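Local coordinates for protein Protease/Reverse transcriptase/ribonuclease H (Eastern chimpanzee simian foamy virus, PDB 7KSF) that joins an aspartic protease to a reverse transcriptase and ribonuclease H, copying viral RNA into DNA and cleaving the RNA of RNA-DNA hybrids, at residues Y593-A598 / K737-G742; N608-G613 / I631-H636. The protein carries 1 engineered substitution. One frame throughout, in Å; residues are numbered along the deposited sequence.

In the fold
Both contacts belong to the ribonuclease H domain, whose five-stranded mixed sheet has the strand order 3-2-1-4-5 of the RNase H fold. Contact 1 sets the end of strand 590-597 against the C-terminal helix 727-744; contact 2 is the hairpin pairing of strands 610-618 and 624-634. Their centres are 9 Å apart. Two probable backbone hydrogen bonds join them, Ser597 N to Gly611 O at 2.8 Å and Asp595 O to Gly613 N at 3.0 Å, while the helix meets the edge strand where Gly742 O lies 3.2 Å from Pro632 CB. Gly596 O of contact 1 binds calcium beside the probable active-site acids; the Met612 side chain of contact 2 is about 8 Å from that ion.

Contact 1 (Y593-A598 / K737-G742); sequences YTDGSA and KLATQG. With CA (calcium ion), chain B.
Ala739 meets Asp595, and Thr740 meets Ser597, where helix 727-744 runs against the metal-bearing end of strand 590-597. The short axes approach to 6.5 Å at 32°, and the contact buries a modest 172 Å². Just before the meeting point, Leu738 turns instead to the hairpin strands, touching Val615 and Gln628. Ala739 comes next, its CB directed at the strand. This methyl lies 3.3 Å from Asp595 OD1 and 3.5 Å from Gly596 N, so it packs against one carboxylate oxygen and the start of the next peptide. Asp595 reaches it with CG anti to the backbone N (chi1 -168°). One residue on, Thr740 OG1 receives a weak hydrogen bond of 3.5 Å from Ser597 OG; its stronger partner is the carbonyl of Asp736, one helical turn earlier. Further along the helix, Ser743 also touches Ser597.

Calcium is bound by Gly596 O and by Glu642. The modelled 1.7 Å between Gly596 O and the calcium is too short for a calcium-oxygen bond, so the ion's exact position is doubtful. Asp595, near the ion but not a modelled ligand, has carboxylates of Asp665 and Asp736 close by. With Glu642, these acids are consistent with the DEDD set of two-metal RNase H enzymes. Segment 737-742 thus meets Asp595 with an apolar methyl, beside a group of acids suited to binding metal.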
# COMPACT_ATOMS: atom_id res chain seq x y z
N TYR A 593 -22.83 22.89 -4.63
CA TYR A 593 -22.94 24.30 -4.98
C TYR A 593 -23.08 25.12 -3.70
O TYR A 593 -23.88 24.78 -2.83
CB TYR A 593 -24.14 24.54 -5.90
CG TYR A 593 -24.11 23.76 -7.19
CD1 TYR A 593 -23.37 24.20 -8.27
CD2 TYR A 593 -24.83 22.58 -7.32
CE1 TYR A 593 -23.34 23.49 -9.46
CE2 TYR A 593 -24.81 21.86 -8.49
CZ TYR A 593 -24.07 22.32 -9.56
OH TYR A 593 -24.05 21.61 -10.74
N THR A 594 -22.31 26.20 -3.61
CA THR A 594 -22.35 27.06 -2.44
C THR A 594 -22.52 28.51 -2.87
O THR A 594 -22.29 28.88 -4.02
CB THR A 594 -21.07 26.94 -1.58
OG1 THR A 594 -19.93 27.34 -2.36
CG2 THR A 594 -20.89 25.51 -1.10
N ASP A 595 -22.93 29.33 -1.91
CA ASP A 595 -23.13 30.76 -2.11
C ASP A 595 -23.37 31.40 -0.75
O ASP A 595 -23.53 30.71 0.26
CB ASP A 595 -24.31 31.03 -3.06
CG ASP A 595 -24.36 32.47 -3.52
OD1 ASP A 595 -24.96 33.30 -2.81
OD2 ASP A 595 -23.81 32.78 -4.60
N GLY A 596 -23.38 32.73 -0.74
CA GLY A 596 -23.62 33.49 0.48
C GLY A 596 -23.92 34.95 0.21
O GLY A 596 -23.25 35.60 -0.60
N SER A 597 -24.92 35.48 0.91
CA SER A 597 -25.37 36.85 0.72
C SER A 597 -25.34 37.58 2.05
O SER A 597 -25.23 36.97 3.11
CB SER A 597 -26.77 36.89 0.10
OG SER A 597 -26.84 36.07 -1.06
N ALA A 598 -25.44 38.91 1.96
CA ALA A 598 -25.44 39.74 3.17
C ALA A 598 -26.05 41.10 2.81
O ALA A 598 -25.37 41.98 2.29
CB ALA A 598 -24.05 39.90 3.74
N LYS A 737 -29.93 31.04 -4.71
CA LYS A 737 -31.28 31.26 -4.21
C LYS A 737 -31.38 30.90 -2.73
O LYS A 737 -31.96 31.64 -1.94
CB LYS A 737 -32.28 30.44 -5.03
CG LYS A 737 -33.71 30.53 -4.53
CD LYS A 737 -34.65 29.68 -5.38
CE LYS A 737 -36.08 29.81 -4.90
NZ LYS A 737 -37.03 29.01 -5.72
N LEU A 738 -30.79 29.76 -2.35
CA LEU A 738 -30.84 29.35 -0.95
C LEU A 738 -30.05 30.29 -0.06
O LEU A 738 -30.49 30.64 1.04
CB LEU A 738 -30.33 27.92 -0.80
CG LEU A 738 -31.16 26.85 -1.51
CD1 LEU A 738 -30.53 25.48 -1.31
CD2 LEU A 738 -32.60 26.85 -1.01
N ALA A 739 -28.87 30.72 -0.52
CA ALA A 739 -28.09 31.67 0.27
C ALA A 739 -28.84 32.98 0.46
O ALA A 739 -28.80 33.57 1.54
CB ALA A 739 -26.74 31.93 -0.41
N THR A 740 -29.56 33.42 -0.57
CA THR A 740 -30.34 34.65 -0.45
C THR A 740 -31.48 34.48 0.54
O THR A 740 -31.76 35.38 1.34
CB THR A 740 -30.85 35.08 -1.83
OG1 THR A 740 -29.76 35.15 -2.75
CG2 THR A 740 -31.52 36.44 -1.75
N GLN A 741 -32.15 33.32 0.51
CA GLN A 741 -33.26 33.07 1.43
C GLN A 741 -32.80 33.14 2.88
O GLN A 741 -33.47 33.76 3.72
CB GLN A 741 -33.89 31.71 1.14
CG GLN A 741 -34.63 31.65 -0.18
CD GLN A 741 -35.36 30.33 -0.37
OE1 GLN A 741 -35.28 29.44 0.47
NE2 GLN A 741 -36.08 30.21 -1.47
N GLY A 742 -31.66 32.52 3.19
CA GLY A 742 -31.14 32.59 4.54
C GLY A 742 -30.70 33.99 4.94
O GLY A 742 -30.80 34.36 6.11
CA CA B . -22.71 35.22 -2.17

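Contact 2 (N608-G613 / I631-H636); sequences NNAGMG and IPLGNH
Met612 and Ile631 form the regularly bonded part of this antiparallel hairpin. They are a hydrogen-bonded pair: Met612 N donates to Ile631 O at 3.0 Å, and Ile631 N returns a nearly straight bond (175°) to Met612 O at 3.2 Å. Their side chains run side by side, with Met612 CE 4.0 Å from Ile631 CD1. The tighter packing is with Leu633, which crosses the methionine at about a right angle, its CD1 resting 3.6 Å from Met612 SD. Helix 638-654 covers this face, through Ala644 and Ala645 on Met612 and Ala641 on Leu633. Gly611 and Pro632 make the intervening non-hydrogen-bonded pair, their CA atoms 4.1 Å apart.

Toward the open end the pairing becomes irregular. Leu633 N still donates to Ala610 O at 2.8 Å, but from well above the carbonyl plane, and Leu633 then leaves the extended conformation (psi 4°) ahead of Gly634, whose phi is positive. Beyond Gly634, Asn635 CB lies 3.2 Å from Asn608 O, while exposed His636 folds back to donate from ND1 to Leu633 O. The chemistry thus divides: backbone bonds and apolar packing of Met612 with Leu633 and Ile631 fix the inner end, whereas CB-to-carbonyl and CA-H...O contacts among Asn608, Asn609, Gly634 and Asn635 mark the less regular solvent end.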
# COMPACT_ATOMS: atom_id res chain seq x y z
N ASN A 608 -25.27 44.29 10.10
CA ASN A 608 -25.07 43.29 9.05
C ASN A 608 -25.90 42.05 9.36
O ASN A 608 -26.37 41.85 10.48
CB ASN A 608 -23.59 42.92 8.91
CG ASN A 608 -22.83 43.87 8.02
OD1 ASN A 608 -23.35 44.33 7.00
ND2 ASN A 608 -21.59 44.18 8.39
N ASN A 609 -26.08 41.23 8.33
CA ASN A 609 -26.78 39.96 8.42
C ASN A 609 -26.35 39.11 7.23
O ASN A 609 -26.15 39.64 6.14
CB ASN A 609 -28.30 40.15 8.44
CG ASN A 609 -29.05 38.84 8.55
OD1 ASN A 609 -30.07 38.63 7.88
ND2 ASN A 609 -28.55 37.94 9.39
N ALA A 610 -26.20 37.81 7.45
CA ALA A 610 -25.64 36.92 6.44
C ALA A 610 -26.52 35.69 6.27
O ALA A 610 -27.32 35.34 7.14
CB ALA A 610 -24.21 36.49 6.79
N GLY A 611 -26.35 35.04 5.12
CA GLY A 611 -27.06 33.82 4.80
C GLY A 611 -26.39 33.04 3.68
O GLY A 611 -26.17 33.58 2.59
N MET A 612 -26.06 31.78 3.94
CA MET A 612 -25.36 30.93 2.99
C MET A 612 -26.28 29.84 2.47
O MET A 612 -27.34 29.56 3.04
CB MET A 612 -24.11 30.32 3.63
CG MET A 612 -24.41 29.32 4.74
SD MET A 612 -22.92 28.82 5.62
CE MET A 612 -23.55 27.51 6.66
N GLY A 613 -25.88 29.23 1.36
CA GLY A 613 -26.67 28.18 0.75
C GLY A 613 -25.82 27.03 0.24
O GLY A 613 -24.76 27.26 -0.35
N ILE A 631 -29.23 28.66 5.48
CA ILE A 631 -28.91 28.99 6.87
C ILE A 631 -28.59 30.47 7.03
O ILE A 631 -27.77 31.01 6.27
CB ILE A 631 -27.75 28.13 7.38
CG1 ILE A 631 -28.06 26.64 7.20
CG2 ILE A 631 -27.45 28.44 8.83
CD1 ILE A 631 -26.94 25.73 7.64
N PRO A 632 -29.20 31.17 7.99
CA PRO A 632 -28.75 32.53 8.31
C PRO A 632 -27.58 32.52 9.28
O PRO A 632 -27.51 31.70 10.20
CB PRO A 632 -29.99 33.16 8.95
CG PRO A 632 -30.68 32.02 9.59
CD PRO A 632 -30.43 30.81 8.72
N LEU A 633 -26.65 33.45 9.07
CA LEU A 633 -25.39 33.47 9.79
C LEU A 633 -25.21 34.71 10.66
O LEU A 633 -24.14 34.88 11.26
CB LEU A 633 -24.22 33.35 8.80
CG LEU A 633 -24.08 32.05 8.01
CD1 LEU A 633 -23.04 32.19 6.91
CD2 LEU A 633 -23.73 30.88 8.92
N GLY A 634 -26.22 35.58 10.75
CA GLY A 634 -26.06 36.77 11.56
C GLY A 634 -25.16 37.80 10.88
O GLY A 634 -24.88 37.74 9.68
N ASN A 635 -24.68 38.75 11.69
CA ASN A 635 -23.88 39.86 11.18
C ASN A 635 -22.49 39.35 10.81
O ASN A 635 -21.63 39.15 11.67
CB ASN A 635 -23.81 40.98 12.21
CG ASN A 635 -23.40 40.49 13.59
OD1 ASN A 635 -24.24 40.08 14.38
ND2 ASN A 635 -22.10 40.53 13.87
N HIS A 636 -22.26 39.15 9.51
CA HIS A 636 -20.97 38.70 9.01
C HIS A 636 -20.79 39.23 7.59
O HIS A 636 -21.66 39.91 7.04
CB HIS A 636 -20.87 37.17 9.06
CG HIS A 636 -20.51 36.62 10.40
ND1 HIS A 636 -21.29 35.70 11.07
CD2 HIS A 636 -19.44 36.86 11.21
CE1 HIS A 636 -20.73 35.40 12.22
NE2 HIS A 636 -19.61 36.09 12.33